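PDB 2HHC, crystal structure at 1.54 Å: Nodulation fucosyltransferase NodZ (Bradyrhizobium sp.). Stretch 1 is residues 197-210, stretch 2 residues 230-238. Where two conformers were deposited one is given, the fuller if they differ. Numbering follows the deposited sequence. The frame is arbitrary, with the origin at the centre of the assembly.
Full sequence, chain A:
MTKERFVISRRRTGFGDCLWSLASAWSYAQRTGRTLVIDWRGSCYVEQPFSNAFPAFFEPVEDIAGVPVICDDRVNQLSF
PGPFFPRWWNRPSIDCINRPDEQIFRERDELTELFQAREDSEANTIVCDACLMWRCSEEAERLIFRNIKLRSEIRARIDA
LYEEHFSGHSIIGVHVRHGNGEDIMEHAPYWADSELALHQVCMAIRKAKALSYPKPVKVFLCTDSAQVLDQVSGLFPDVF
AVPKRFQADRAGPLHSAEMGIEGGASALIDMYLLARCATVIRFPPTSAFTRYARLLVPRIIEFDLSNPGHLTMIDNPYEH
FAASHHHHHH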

# COMPACT_ATOMS: atom_id res chain seq x y z
N ALA A 197 -12.36 -15.19 -15.22
CA ALA A 197 -11.24 -14.63 -14.48
C ALA A 197 -10.14 -15.65 -14.24
O ALA A 197 -8.96 -15.33 -14.31
CB ALA A 197 -11.67 -14.06 -13.17
N LEU A 198 -10.53 -16.87 -13.87
CA LEU A 198 -9.53 -17.92 -13.71
C LEU A 198 -8.82 -18.18 -15.01
O LEU A 198 -7.58 -18.28 -15.00
CB LEU A 198 -10.12 -19.22 -13.16
CG LEU A 198 -9.12 -20.36 -12.97
CD1 LEU A 198 -8.13 -20.05 -11.89
CD2 LEU A 198 -9.81 -21.65 -12.68
N HIS A 199 -9.55 -18.27 -16.12
CA HIS A 199 -8.92 -18.41 -17.42
C HIS A 199 -7.90 -17.31 -17.72
O HIS A 199 -6.81 -17.60 -18.19
CB HIS A 199 -9.96 -18.42 -18.53
CG HIS A 199 -9.38 -18.59 -19.90
ND1 HIS A 199 -8.73 -19.74 -20.29
CD2 HIS A 199 -9.40 -17.78 -20.98
CE1 HIS A 199 -8.34 -19.62 -21.55
NE2 HIS A 199 -8.74 -18.44 -21.99
N GLN A 200 -8.27 -16.07 -17.41
CA GLN A 200 -7.39 -14.92 -17.67
C GLN A 200 -6.11 -14.99 -16.87
O GLN A 200 -5.05 -14.75 -17.41
CB GLN A 200 -8.15 -13.61 -17.37
CG GLN A 200 -9.20 -13.35 -18.37
CD GLN A 200 -9.96 -12.07 -18.14
OE1 GLN A 200 -10.01 -11.54 -17.03
NE2 GLN A 200 -10.54 -11.55 -19.22
N VAL A 201 -6.21 -15.34 -15.60
CA VAL A 201 -5.07 -15.57 -14.76
C VAL A 201 -4.18 -16.66 -15.30
O VAL A 201 -2.97 -16.54 -15.29
CB VAL A 201 -5.51 -15.94 -13.30
CG1 VAL A 201 -4.34 -16.41 -12.48
CG2 VAL A 201 -6.20 -14.70 -12.63
N CYS A 202 -4.79 -17.73 -15.78
CA CYS A 202 -3.99 -18.78 -16.39
C CYS A 202 -3.25 -18.30 -17.62
O CYS A 202 -2.09 -18.69 -17.79
CB CYS A 202 -4.81 -20.03 -16.72
SG CYS A 202 -5.46 -20.88 -15.24
N MET A 203 -3.92 -17.54 -18.48
CA MET A 203 -3.27 -16.96 -19.66
C MET A 203 -2.07 -16.08 -19.27
O MET A 203 -1.02 -16.12 -19.92
CB MET A 203 -4.23 -16.04 -20.43
CG MET A 203 -5.61 -16.57 -20.78
SD MET A 203 -6.43 -15.37 -21.85
CE MET A 203 -7.90 -14.82 -21.04
N ALA A 204 -2.24 -15.27 -18.23
CA ALA A 204 -1.15 -14.41 -17.74
C ALA A 204 0.01 -15.26 -17.25
O ALA A 204 1.17 -14.94 -17.53
CB ALA A 204 -1.63 -13.48 -16.65
N ILE A 205 -0.28 -16.33 -16.49
CA ILE A 205 0.79 -17.20 -16.00
C ILE A 205 1.53 -17.88 -17.14
O ILE A 205 2.75 -17.93 -17.14
CB ILE A 205 0.26 -18.19 -14.93
CG1 ILE A 205 -0.22 -17.45 -13.66
CG2 ILE A 205 1.33 -19.21 -14.53
CD1 ILE A 205 -0.99 -18.33 -12.73
N ARG A 206 0.80 -18.39 -18.13
CA ARG A 206 1.43 -19.00 -19.31
C ARG A 206 2.37 -17.99 -20.00
O ARG A 206 3.50 -18.36 -20.39
CB ARG A 206 0.36 -19.57 -20.25
CG ARG A 206 -0.38 -20.73 -19.61
CD ARG A 206 -1.50 -21.35 -20.42
NE ARG A 206 -2.14 -22.41 -19.60
CZ ARG A 206 -3.42 -22.53 -19.30
NH1 ARG A 206 -4.35 -21.74 -19.87
NH2 ARG A 206 -3.79 -23.50 -18.48
N LYS A 207 1.92 -16.75 -20.15
CA LYS A 207 2.72 -15.69 -20.78
C LYS A 207 3.98 -15.44 -20.01
O LYS A 207 5.08 -15.39 -20.58
CB LYS A 207 1.89 -14.40 -20.98
CG LYS A 207 2.69 -13.15 -21.48
CD LYS A 207 1.72 -11.99 -21.72
CE LYS A 207 2.41 -10.69 -22.14
NZ LYS A 207 2.94 -10.73 -23.51
N ALA A 208 3.85 -15.33 -18.70
CA ALA A 208 4.99 -15.10 -17.83
C ALA A 208 5.98 -16.26 -17.89
O ALA A 208 7.20 -16.05 -17.89
CB ALA A 208 4.53 -14.90 -16.39
N LYS A 209 5.46 -17.48 -17.93
CA LYS A 209 6.32 -18.68 -17.91
C LYS A 209 7.08 -18.90 -19.21
O LYS A 209 8.10 -19.61 -19.20
CB LYS A 209 5.51 -19.93 -17.58
CG LYS A 209 5.24 -20.11 -16.10
CD LYS A 209 4.50 -21.41 -15.77
CE LYS A 209 5.51 -22.57 -15.87
NZ LYS A 209 4.82 -23.84 -15.93
N ALA A 210 6.57 -18.33 -20.30
CA ALA A 210 7.21 -18.41 -21.63
C ALA A 210 8.42 -17.46 -21.80
O ALA A 210 9.18 -17.59 -22.77
CB ALA A 210 6.19 -18.14 -22.68
N ASP A 230 -6.22 -23.32 -4.81
CA ASP A 230 -6.36 -24.75 -5.17
C ASP A 230 -6.34 -24.93 -6.68
O ASP A 230 -5.69 -25.86 -7.17
CB ASP A 230 -7.63 -25.33 -4.61
CG ASP A 230 -7.62 -25.44 -3.09
OD1 ASP A 230 -6.51 -25.33 -2.51
OD2 ASP A 230 -8.70 -25.56 -2.49
N GLN A 231 -7.07 -24.09 -7.41
CA GLN A 231 -7.13 -24.25 -8.86
C GLN A 231 -5.81 -23.93 -9.54
O GLN A 231 -5.32 -24.71 -10.35
CB GLN A 231 -8.26 -23.41 -9.45
CG GLN A 231 -9.66 -23.83 -9.00
CD GLN A 231 -10.72 -22.70 -9.04
OE1 GLN A 231 -11.90 -22.94 -8.78
NE2 GLN A 231 -10.29 -21.47 -9.37
N VAL A 232 -5.26 -22.77 -9.24
CA VAL A 232 -3.99 -22.39 -9.85
C VAL A 232 -2.89 -23.39 -9.48
O VAL A 232 -2.11 -23.84 -10.34
CB VAL A 232 -3.58 -20.96 -9.48
CG1 VAL A 232 -2.16 -20.67 -9.98
CG2 VAL A 232 -4.60 -19.97 -10.01
N SER A 233 -2.90 -23.87 -8.25
CA SER A 233 -1.91 -24.86 -7.83
C SER A 233 -2.04 -26.15 -8.60
O SER A 233 -1.08 -26.90 -8.80
CB SER A 233 -2.02 -25.13 -6.31
OG SER A 233 -1.75 -23.92 -5.60
N GLY A 234 -3.28 -26.53 -8.99
CA GLY A 234 -3.51 -27.76 -9.72
C GLY A 234 -3.30 -27.65 -11.22
O GLY A 234 -3.30 -28.65 -11.89
N LEU A 235 -3.09 -26.39 -11.68
CA LEU A 235 -2.94 -26.10 -13.12
C LEU A 235 -1.51 -25.82 -13.56
O LEU A 235 -1.22 -25.88 -14.79
CB LEU A 235 -3.84 -24.90 -13.53
CG LEU A 235 -5.32 -25.32 -13.61
CD1 LEU A 235 -6.24 -24.13 -13.56
CD2 LEU A 235 -5.60 -26.09 -14.84
N PHE A 236 -0.60 -25.58 -12.61
CA PHE A 236 0.81 -25.24 -12.91
C PHE A 236 1.68 -25.93 -11.93
O PHE A 236 1.26 -26.15 -10.79
CB PHE A 236 1.04 -23.73 -12.85
CG PHE A 236 0.24 -22.97 -13.86
CD1 PHE A 236 0.71 -22.81 -15.17
CD2 PHE A 236 -1.01 -22.48 -13.55
CE1 PHE A 236 -0.05 -22.14 -16.08
CE2 PHE A 236 -1.80 -21.80 -14.49
CZ PHE A 236 -1.31 -21.63 -15.76
N PRO A 237 2.90 -26.27 -12.34
CA PRO A 237 3.83 -26.79 -11.38
C PRO A 237 4.48 -25.69 -10.55
O PRO A 237 4.56 -24.51 -10.94
CB PRO A 237 4.88 -27.48 -12.27
CG PRO A 237 4.92 -26.61 -13.48
CD PRO A 237 3.50 -26.11 -13.68
N ASP A 238 4.94 -26.11 -9.38
CA ASP A 238 5.79 -25.26 -8.55
C ASP A 238 5.10 -23.98 -8.08
O ASP A 238 5.72 -22.96 -7.94
CB ASP A 238 7.15 -24.96 -9.24
CG ASP A 238 7.89 -26.23 -9.63
OD1 ASP A 238 8.13 -27.06 -8.71
OD2 ASP A 238 8.15 -26.44 -10.83
O HOH W 1 -2.76 -25.91 -17.13

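How does the contact begin at the start of stretch 2? Asp 230 stays out of reach, so the first residue to touch the other helix is Gln 231, whose CA-to-CB bond points toward it. Its amide end lies against a methyl group, with Gln 231 NE2 3.3 Å from Leu 198 CD2. Carbon offers the amide no hydrogen-bonding partner, so this is packing alone; indeed no direct hydrogen bond joins the two stretches anywhere.

What does Val 232 do where the backbones come close? The CA of Val 232 lies 7.5 Å from that of Cys 202, and although its CA-to-CB bond points sideways, both methyl groups find apolar partners. Val 232 CG2 sits 4.0 Å from Leu 198 CD1 and 4.3 Å from Val 201 CG1, while Val 232 CG1 packs 3.8 Å from Ile 205 CD1. Leu 198, Val 201 and Ile 205 lie three and four residues apart, the spacing that brings side chains to one side of a helix, and a single valine can therefore touch all three. The helix axes cross at 40° and approach no closer than 11.1 Å, a gap that these side chains help to fill.

How does the chain carry on past Ser 233 and Gly 234, which make no contact? Leu 235 turns back toward stretch 1 and sets CD1 3.7 Å from Cys 202 SG, with a looser approach of 4.4 Å between the same CD1 and Leu 198 CD2. Its backbone contributes as well: one water donates to Leu 235 O at 2.8 Å and accepts from Arg 206 NH2 at 2.9 Å, bridging the stretches at a polar margin beside the apolar packing.

Why does Phe 236 dominate the contact? It points toward the helix and has 108 Å² covered by it, more than any other residue here. Ile 205 CG2 lies over one face of the ring, 3.6 Å from the centroid of Phe 236 and only 12° off the normal, a CH-pi arrangement. Around the edge come Arg 206, with CG 3.8 Å from Phe 236 CE1, and the sulfur of Cys 202, with SG 3.8 Å from Phe 236 CE2. The ring thus lies along successive turns of the helix, and Lys 209 extends the series with CD 4.1 Å from Phe 236 CD1.

Where does the contact end? Lys 209 reaches one residue further, placing NZ 3.5 Å from CD of Pro 237. Asp 238 is already out of reach.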